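PDB 3IMK: putative molybdenum carrier protein from Syntrophus aciditrophicus SB, which is of unconfirmed function but probably binds a molybdenum species or another small ligand in a SLOG-type, Rossmann-like fold. Local coordinates for residues Leu72-Thr77 with Val131-Gly136; Gly76-Ser81 with Pro102-Asp107; Gly35-Lys40 with Glu68-Asp73. One frame throughout, in Å; residues are numbered along the deposited sequence.

Contact 1: residues Leu72-Thr77 with Val131-Gly136; sequences LDSDGT and VLNIAG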
loop_
_atom_site.group_PDB
_atom_site.type_symbol
_atom_site.label_atom_id
_atom_site.label_comp_id
_atom_site.label_asym_id
_atom_site.label_seq_id
_atom_site.Cartn_x
_atom_site.Cartn_y
_atom_site.Cartn_z
ATOM N N LEU A 72 -11.292 -2.602 1.502
ATOM C CA LEU A 72 -12.605 -2.152 1.966
ATOM C C LEU A 72 -12.483 -1.105 3.067
ATOM O O LEU A 72 -13.360 -0.231 3.175
ATOM C CB LEU A 72 -13.438 -3.323 2.465
ATOM C CG LEU A 72 -14.017 -4.200 1.377
ATOM C CD1 LEU A 72 -14.543 -5.544 1.946
ATOM C CD2 LEU A 72 -15.141 -3.469 0.643
ATOM N N ASP A 73 -11.441 -1.191 3.906
ATOM C CA ASP A 73 -11.344 -0.346 5.076
ATOM C C ASP A 73 -10.376 0.849 4.852
ATOM O O ASP A 73 -9.634 1.230 5.783
ATOM C CB ASP A 73 -10.865 -1.219 6.240
ATOM C CG ASP A 73 -11.243 -0.697 7.615
ATOM O OD1 ASP A 73 -12.058 0.249 7.723
ATOM O OD2 ASP A 73 -10.706 -1.246 8.623
ATOM N N SER A 74 -10.388 1.405 3.638
ATOM C CA SER A 74 -9.608 2.596 3.289
ATOM C C SER A 74 -10.349 3.397 2.271
ATOM O O SER A 74 -11.372 2.942 1.724
ATOM C CB SER A 74 -8.235 2.191 2.747
ATOM O OG SER A 74 -8.323 1.281 1.656
ATOM N N ASP A 75 -9.850 4.601 1.979
ATOM C CA ASP A 75 -10.477 5.458 0.991
ATOM C C ASP A 75 -10.055 5.133 -0.450
ATOM O O ASP A 75 -10.821 5.417 -1.386
ATOM C CB ASP A 75 -10.128 6.899 1.262
ATOM C CG ASP A 75 -10.718 7.429 2.538
ATOM O OD1 ASP A 75 -11.804 6.957 2.988
ATOM O OD2 ASP A 75 -10.086 8.343 3.138
ATOM N N GLY A 76 -8.888 4.541 -0.621
ATOM C CA GLY A 76 -8.375 4.165 -1.910
ATOM C C GLY A 76 -7.178 3.287 -1.723
ATOM O O GLY A 76 -6.586 3.259 -0.662
ATOM N N THR A 77 -6.747 2.630 -2.804
ATOM C CA THR A 77 -5.617 1.706 -2.822
ATOM C C THR A 77 -4.614 2.078 -3.919
ATOM O O THR A 77 -4.963 2.198 -5.106
ATOM C CB THR A 77 -6.119 0.245 -3.011
ATOM O OG1 THR A 77 -6.920 -0.164 -1.887
ATOM C CG2 THR A 77 -4.964 -0.728 -3.136
ATOM N N VAL A 131 -7.282 8.007 4.064
ATOM C CA VAL A 131 -6.825 6.715 4.542
ATOM C C VAL A 131 -6.422 5.927 3.303
ATOM O O VAL A 131 -7.299 5.576 2.457
ATOM C CB VAL A 131 -7.896 5.974 5.332
ATOM C CG1 VAL A 131 -7.364 4.602 5.779
ATOM C CG2 VAL A 131 -8.378 6.813 6.577
ATOM N N LEU A 132 -5.109 5.771 3.137
ATOM C CA LEU A 132 -4.534 5.190 1.951
ATOM C C LEU A 132 -3.995 3.805 2.186
ATOM O O LEU A 132 -3.079 3.639 2.998
ATOM C CB LEU A 132 -3.409 6.091 1.456
ATOM C CG LEU A 132 -2.617 5.620 0.230
ATOM C CD1 LEU A 132 -3.509 5.500 -1.003
ATOM C CD2 LEU A 132 -1.454 6.612 -0.058
ATOM N N ASN A 133 -4.557 2.800 1.501
ATOM C CA ASN A 133 -4.033 1.423 1.495
ATOM C C ASN A 133 -2.952 1.328 0.433
ATOM O O ASN A 133 -3.146 1.807 -0.675
ATOM C CB ASN A 133 -5.162 0.475 1.166
ATOM C CG ASN A 133 -4.740 -0.997 1.094
ATOM O OD1 ASN A 133 -3.940 -1.449 1.920
ATOM N ND2 ASN A 133 -5.332 -1.753 0.178
ATOM N N ILE A 134 -1.798 0.774 0.807
ATOM C CA ILE A 134 -0.672 0.633 -0.112
ATOM C C ILE A 134 -0.383 -0.854 -0.187
ATOM O O ILE A 134 -0.209 -1.549 0.822
ATOM C CB ILE A 134 0.556 1.432 0.336
ATOM C CG1 ILE A 134 0.152 2.896 0.470
ATOM C CG2 ILE A 134 1.715 1.212 -0.684
ATOM C CD1 ILE A 134 1.287 3.840 0.960
ATOM N N ALA A 135 -0.291 -1.361 -1.415
ATOM C CA ALA A 135 -0.120 -2.775 -1.715
ATOM C C ALA A 135 0.913 -2.984 -2.792
ATOM O O ALA A 135 1.244 -2.107 -3.572
ATOM C CB ALA A 135 -1.496 -3.359 -2.174
ATOM N N GLY A 136 1.379 -4.221 -2.896
ATOM C CA GLY A 136 2.296 -4.610 -3.952
ATOM C C GLY A 136 2.986 -5.924 -3.616
ATOM O O GLY A 136 2.682 -6.573 -2.593
#
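D75 and V131 grip each other through two bonds at the mouth of a parallel strand pair. The backbone N of D75 donates to V131 O at 2.8 Å, and in return V131 N points almost straight at the carboxylate, reaching D75 OD2 at 3.0 Å with an N-H...O angle of 175°. The donor stands above the carboxylate plane, 46° out of it. The D75 side chain crosses that of V131 at about a right angle. OD2 also accepts from Q130 N, so one carboxylate oxygen holds two successive amides where strand 131-135 starts. Further in, N133 N bonds to G76 O at 3.0 Å, and the N133 side chain lies beside that of T77, both pointing the same way. There N133 ND2 donates to T77 OG1 at 3.1 Å, with the hydroxyl close to the amide plane, a polar link buried on the sheet face that also carries A135. S74 OG sits between its backbone N and carbonyl carbon (chi1 54°) and lies 3.3 Å from N133 CB; its hydrogen bond goes back to N70 O, closing the turn that leaves helix 63-72. V131 CG1 rests on S74 CB at 4.0 Å. Strands 76-81 and 131-135 are thus adjacent inner strands of the parallel, Rossmann-like sheet, and 131-135 has strand 10-12 along its other edge. Helix 63-72 lies against the T77 and N133 side chains through V71, and T92 of helix 87-98 touches T77 and A135.

Contact 2: residues Gly76-Ser81 with Pro102-Asp107; sequences GTLIIS and PCLHID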
loop_
_atom_site.group_PDB
_atom_site.type_symbol
_atom_site.label_atom_id
_atom_site.label_comp_id
_atom_site.label_asym_id
_atom_site.label_seq_id
_atom_site.Cartn_x
_atom_site.Cartn_y
_atom_site.Cartn_z
ATOM N N GLY A 76 -8.888 4.541 -0.621
ATOM C CA GLY A 76 -8.375 4.165 -1.910
ATOM C C GLY A 76 -7.178 3.287 -1.723
ATOM O O GLY A 76 -6.586 3.259 -0.662
ATOM N N THR A 77 -6.747 2.630 -2.804
ATOM C CA THR A 77 -5.617 1.706 -2.822
ATOM C C THR A 77 -4.614 2.078 -3.919
ATOM O O THR A 77 -4.963 2.198 -5.106
ATOM C CB THR A 77 -6.119 0.245 -3.011
ATOM O OG1 THR A 77 -6.920 -0.164 -1.887
ATOM C CG2 THR A 77 -4.964 -0.728 -3.136
ATOM N N LEU A 78 -3.379 2.254 -3.476
ATOM C CA LEU A 78 -2.239 2.505 -4.335
ATOM C C LEU A 78 -1.501 1.167 -4.457
ATOM O O LEU A 78 -1.124 0.609 -3.422
ATOM C CB LEU A 78 -1.316 3.550 -3.718
ATOM C CG LEU A 78 0.060 3.759 -4.366
ATOM C CD1 LEU A 78 -0.083 4.237 -5.835
ATOM C CD2 LEU A 78 0.852 4.795 -3.566
ATOM N N ILE A 79 -1.282 0.660 -5.678
ATOM C CA ILE A 79 -0.581 -0.616 -5.918
ATOM C C ILE A 79 0.732 -0.267 -6.642
ATOM O O ILE A 79 0.707 0.381 -7.670
ATOM C CB ILE A 79 -1.396 -1.638 -6.760
ATOM C CG1 ILE A 79 -2.822 -1.783 -6.184
ATOM C CG2 ILE A 79 -0.650 -2.973 -6.748
ATOM C CD1 ILE A 79 -3.775 -2.667 -6.992
ATOM N N ILE A 80 1.859 -0.678 -6.086
ATOM C CA ILE A 80 3.171 -0.381 -6.639
ATOM C C ILE A 80 3.835 -1.697 -7.083
ATOM O O ILE A 80 3.922 -2.626 -6.298
ATOM C CB ILE A 80 4.041 0.342 -5.584
ATOM C CG1 ILE A 80 3.301 1.542 -4.987
ATOM C CG2 ILE A 80 5.384 0.753 -6.235
ATOM C CD1 ILE A 80 3.925 2.104 -3.679
ATOM N N SER A 81 4.369 -1.740 -8.311
ATOM C CA SER A 81 5.047 -2.908 -8.837
ATOM C C SER A 81 6.125 -2.512 -9.821
ATOM O O SER A 81 6.235 -1.344 -10.221
ATOM C CB SER A 81 4.063 -3.813 -9.578
ATOM O OG SER A 81 3.668 -3.258 -10.805
ATOM N N PRO A 102 -11.419 3.766 -5.326
ATOM C CA PRO A 102 -10.375 4.331 -6.140
ATOM C C PRO A 102 -9.119 3.493 -6.050
ATOM O O PRO A 102 -8.737 3.019 -4.973
ATOM C CB PRO A 102 -10.167 5.736 -5.546
ATOM C CG PRO A 102 -11.473 6.058 -4.877
ATOM C CD PRO A 102 -12.019 4.750 -4.409
ATOM N N CYS A 103 -8.466 3.317 -7.173
ATOM C CA CYS A 103 -7.308 2.452 -7.277
ATOM C C CYS A 103 -6.348 3.017 -8.343
ATOM O O CYS A 103 -6.778 3.366 -9.435
ATOM C CB CYS A 103 -7.761 1.027 -7.569
ATOM S SG CYS A 103 -6.382 -0.192 -7.604
ATOM N N LEU A 104 -5.083 3.162 -7.978
ATOM C CA LEU A 104 -4.045 3.573 -8.875
ATOM C C LEU A 104 -2.949 2.565 -8.827
ATOM O O LEU A 104 -2.383 2.323 -7.768
ATOM C CB LEU A 104 -3.532 4.968 -8.466
ATOM C CG LEU A 104 -2.353 5.538 -9.266
ATOM C CD1 LEU A 104 -2.675 5.650 -10.758
ATOM C CD2 LEU A 104 -1.902 6.900 -8.709
ATOM N N HIS A 105 -2.585 2.006 -9.966
ATOM C CA HIS A 105 -1.448 1.129 -10.099
ATOM C C HIS A 105 -0.297 1.913 -10.750
ATOM O O HIS A 105 -0.443 2.366 -11.877
ATOM C CB HIS A 105 -1.783 -0.079 -11.017
ATOM C CG HIS A 105 -0.578 -0.912 -11.368
ATOM N ND1 HIS A 105 -0.460 -1.625 -12.544
ATOM C CD2 HIS A 105 0.557 -1.155 -10.656
ATOM C CE1 HIS A 105 0.717 -2.240 -12.559
ATOM N NE2 HIS A 105 1.340 -1.993 -11.420
ATOM N N ILE A 106 0.801 2.031 -10.007
ATOM C CA ILE A 106 2.066 2.581 -10.486
ATOM C C ILE A 106 2.981 1.414 -10.838
ATOM O O ILE A 106 3.390 0.652 -9.968
ATOM C CB ILE A 106 2.714 3.493 -9.444
ATOM C CG1 ILE A 106 1.847 4.720 -9.199
ATOM C CG2 ILE A 106 4.145 3.903 -9.849
ATOM C CD1 ILE A 106 1.572 5.636 -10.457
ATOM N N ASP A 107 3.360 1.321 -12.115
ATOM C CA ASP A 107 4.304 0.339 -12.622
ATOM C C ASP A 107 5.642 1.098 -12.809
ATOM O O ASP A 107 5.814 1.863 -13.747
ATOM C CB ASP A 107 3.799 -0.274 -13.930
ATOM C CG ASP A 107 4.748 -1.296 -14.509
ATOM O OD1 ASP A 107 5.916 -1.414 -14.053
ATOM O OD2 ASP A 107 4.333 -2.045 -15.417
#
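Strands 76-81 and 103-107 run parallel in register from T77 opposite C103 to S81 opposite D107, their axes 4.7 Å apart and turned by 15°. The hydrogen bonds use the odd-numbered residues of 76-81: T77 and I79 both donate and accept, bonding to P102 O, L104 N, L104 O and I106 N, and S81 N adds a bond to I106 O. I79 N lies 2.9 Å from L104 O, and I79 O the same distance from I106 N. Alpha hydrogens fill in between, as from C103 CA to T77 O at 3.2 Å. The two strands are the ends of a beta-alpha-beta unit whose crossover is helix 87-98, the repeating element of a Rossmann-like sheet, and 103-107 is the outermost strand on this side of the sheet. That helix packs on the face bearing T77, I79 and C103: T92 meets the first two and A96 meets C103. C103 SG, anti to its backbone N (chi1 -176°), lies on this face, where I79 CD1 meets it at 3.6 Å. Further along, H105 lays its imidazole edge toward the neighbouring strand. NE2 donates to S81 OG at 2.7 Å, the hydroxyl only 6° out of the ring plane, while CD2 lies 3.4 Å from I79 O at the same ring's edge. S81 OG also bonds to G83 O, so the hydroxyl links the ring to the loop after the strand. The opposite face is apolar: L78 CD1 reaches I106 CG1 at 3.9 Å, their side chains crossing obliquely, and lies 4.3 Å from L104 CG. Helix 113-126 packs against this face, I120 touching L78, W123 touching L104 and A116 touching I106.

Contact 3: residues Gly35-Lys40 with Glu68-Asp73; sequences GGWVPK and EKNVLD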
loop_
_atom_site.group_PDB
_atom_site.type_symbol
_atom_site.label_atom_id
_atom_site.label_comp_id
_atom_site.label_asym_id
_atom_site.label_seq_id
_atom_site.Cartn_x
_atom_site.Cartn_y
_atom_site.Cartn_z
ATOM N N GLY A 35 -1.967 1.569 10.189
ATOM C CA GLY A 35 -2.615 0.374 10.648
ATOM C C GLY A 35 -2.659 -0.642 9.525
ATOM O O GLY A 35 -1.892 -0.571 8.571
ATOM N N GLY A 36 -3.599 -1.578 9.646
ATOM C CA GLY A 36 -3.790 -2.565 8.596
ATOM C C GLY A 36 -4.208 -3.900 9.153
ATOM O O GLY A 36 -3.882 -4.277 10.284
ATOM N N TRP A 37 -4.886 -4.644 8.324
ATOM C CA TRP A 37 -5.312 -5.997 8.638
ATOM C C TRP A 37 -4.283 -6.992 8.147
ATOM O O TRP A 37 -3.829 -6.937 7.017
ATOM C CB TRP A 37 -6.629 -6.268 7.942
ATOM C CG TRP A 37 -7.725 -5.417 8.505
ATOM C CD1 TRP A 37 -8.196 -4.228 7.988
ATOM C CD2 TRP A 37 -8.485 -5.657 9.698
ATOM N NE1 TRP A 37 -9.236 -3.716 8.788
ATOM C CE2 TRP A 37 -9.434 -4.595 9.829
ATOM C CE3 TRP A 37 -8.508 -6.702 10.616
ATOM C CZ2 TRP A 37 -10.357 -4.551 10.877
ATOM C CZ3 TRP A 37 -9.397 -6.634 11.680
ATOM C CH2 TRP A 37 -10.297 -5.570 11.804
ATOM N N VAL A 38 -3.931 -7.927 9.020
ATOM C CA VAL A 38 -2.998 -9.003 8.744
ATOM C C VAL A 38 -3.711 -10.338 8.967
ATOM O O VAL A 38 -4.738 -10.387 9.652
ATOM C CB VAL A 38 -1.712 -8.870 9.650
ATOM C CG1 VAL A 38 -0.972 -7.566 9.319
ATOM C CG2 VAL A 38 -2.014 -8.975 11.131
ATOM N N PRO A 39 -3.158 -11.436 8.431
ATOM C CA PRO A 39 -3.773 -12.744 8.754
ATOM C C PRO A 39 -3.767 -13.039 10.237
ATOM O O PRO A 39 -2.886 -12.573 10.937
ATOM C CB PRO A 39 -2.875 -13.744 7.998
ATOM C CG PRO A 39 -2.182 -12.909 6.928
ATOM C CD PRO A 39 -1.964 -11.589 7.591
ATOM N N LYS A 40 -4.691 -13.887 10.704
ATOM C CA LYS A 40 -4.552 -14.455 12.031
ATOM C C LYS A 40 -3.123 -14.973 12.206
ATOM O O LYS A 40 -2.572 -15.584 11.307
ATOM C CB LYS A 40 -5.564 -15.570 12.241
ATOM C CG LYS A 40 -5.619 -16.071 13.655
ATOM C CD LYS A 40 -6.576 -17.255 13.775
ATOM C CE LYS A 40 -6.048 -18.566 13.146
ATOM N NZ LYS A 40 -6.923 -19.733 13.520
ATOM N N GLU A 68 -8.467 -8.246 0.870
ATOM C CA GLU A 68 -9.795 -7.699 0.613
ATOM C C GLU A 68 -10.186 -6.657 1.670
ATOM O O GLU A 68 -10.743 -5.612 1.340
ATOM C CB GLU A 68 -10.838 -8.833 0.587
ATOM C CG GLU A 68 -12.282 -8.401 0.256
ATOM C CD GLU A 68 -13.261 -9.562 0.330
ATOM O OE1 GLU A 68 -13.110 -10.464 1.181
ATOM O OE2 GLU A 68 -14.179 -9.603 -0.518
ATOM N N LYS A 69 -9.927 -6.986 2.944
ATOM C CA LYS A 69 -10.297 -6.116 4.095
ATOM C C LYS A 69 -9.566 -4.759 4.007
ATOM O O LYS A 69 -10.184 -3.714 4.271
ATOM C CB LYS A 69 -10.014 -6.834 5.449
ATOM C CG LYS A 69 -10.613 -6.108 6.678
ATOM C CD LYS A 69 -12.095 -6.409 6.794
ATOM C CE LYS A 69 -12.698 -5.738 8.023
ATOM N NZ LYS A 69 -14.176 -6.068 8.186
ATOM N N ASN A 70 -8.284 -4.772 3.631
ATOM C CA ASN A 70 -7.567 -3.474 3.511
ATOM C C ASN A 70 -8.122 -2.602 2.385
ATOM O O ASN A 70 -8.192 -1.391 2.518
ATOM C CB ASN A 70 -6.075 -3.688 3.408
ATOM C CG ASN A 70 -5.487 -4.214 4.693
ATOM O OD1 ASN A 70 -5.878 -3.780 5.782
ATOM N ND2 ASN A 70 -4.574 -5.188 4.578
ATOM N N VAL A 71 -8.574 -3.215 1.301
ATOM C CA VAL A 71 -9.251 -2.471 0.215
ATOM C C VAL A 71 -10.549 -1.849 0.711
ATOM O O VAL A 71 -10.868 -0.700 0.362
ATOM C CB VAL A 71 -9.484 -3.384 -1.045
ATOM C CG1 VAL A 71 -10.423 -2.730 -2.093
ATOM C CG2 VAL A 71 -8.154 -3.772 -1.717
ATOM N N LEU A 72 -11.292 -2.602 1.502
ATOM C CA LEU A 72 -12.605 -2.152 1.966
ATOM C C LEU A 72 -12.483 -1.105 3.067
ATOM O O LEU A 72 -13.360 -0.231 3.175
ATOM C CB LEU A 72 -13.438 -3.323 2.465
ATOM C CG LEU A 72 -14.017 -4.200 1.377
ATOM C CD1 LEU A 72 -14.543 -5.544 1.946
ATOM C CD2 LEU A 72 -15.141 -3.469 0.643
ATOM N N ASP A 73 -11.441 -1.191 3.906
ATOM C CA ASP A 73 -11.344 -0.346 5.076
ATOM C C ASP A 73 -10.376 0.849 4.852
ATOM O O ASP A 73 -9.634 1.230 5.783
ATOM C CB ASP A 73 -10.865 -1.219 6.240
ATOM C CG ASP A 73 -11.243 -0.697 7.615
ATOM O OD1 ASP A 73 -12.058 0.249 7.723
ATOM O OD2 ASP A 73 -10.706 -1.246 8.623
#
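The N70 side-chain amide bonds to the backbone of W37 through both its ends. W37 N donates to N70 OD1 at 2.9 Å, in the carbonyl plane and on a lone pair, and N70 ND2 returns a bond to W37 O at 3.1 Å, again on a lone pair. Side-chain carbonyl and amino group thus pair with the N-H and C=O of one residue, much as a neighbouring strand would. A third bond runs from the indole: W37 NE1 meets D73 OD2 at 2.9 Å, nearly straight at 171° and only 4° from the ring plane, on the anti lone pair of OD2, away from OD1. D73 is the first residue to leave helical angles after helix 63-72. The contact therefore ties the end of strand 34-38 to the C-terminal turn of helix 63-72, the helix that leads into strand 76-81 of the parallel, Rossmann-like sheet. W37, K69, L72 and D73, together with M58 and P59, line the pocket that holds a polyether, probably from the crystallisation liquor. Over one face of the indole lies the aliphatic part of K69. Its CG sits 3.3 Å from the centroid of the five-membered ring, a CH-pi contact. The chain bends at chi2 (79°), where CD is placed; further out, CE lies 3.9 Å from W37 CZ2. K69 NZ is hydrogen-bonded to the polyether, and its attraction to the six-membered ring is at most weak. N70 OD1 lies in the indole plane at the ring's edge, 3.2 Å from W37 CD1, and M58 packs against both W37 and K69.

Overall arrangement
Along the chain contact 3 ends on L72 and D73, with which contact 1 begins; contact 2 then starts from G76 and T77, which it shares with contact 1. Contacts 1 and 2 have centres about 9 Å apart and flank strand 76-81 on its two edges, 131-135 on one and 103-107 on the other, all within one six-stranded parallel sheet. Contact 3, with its centre about 9 Å from contact 1 and 16 Å from contact 2, joins helix 63-72 to strand 34-38 of the same sheet. V71 of that helix packs on T77. Contacts 1 and 3 share L72 and D73 of the polyether-holding pocket, while contact 2 lies at the sheet's edge.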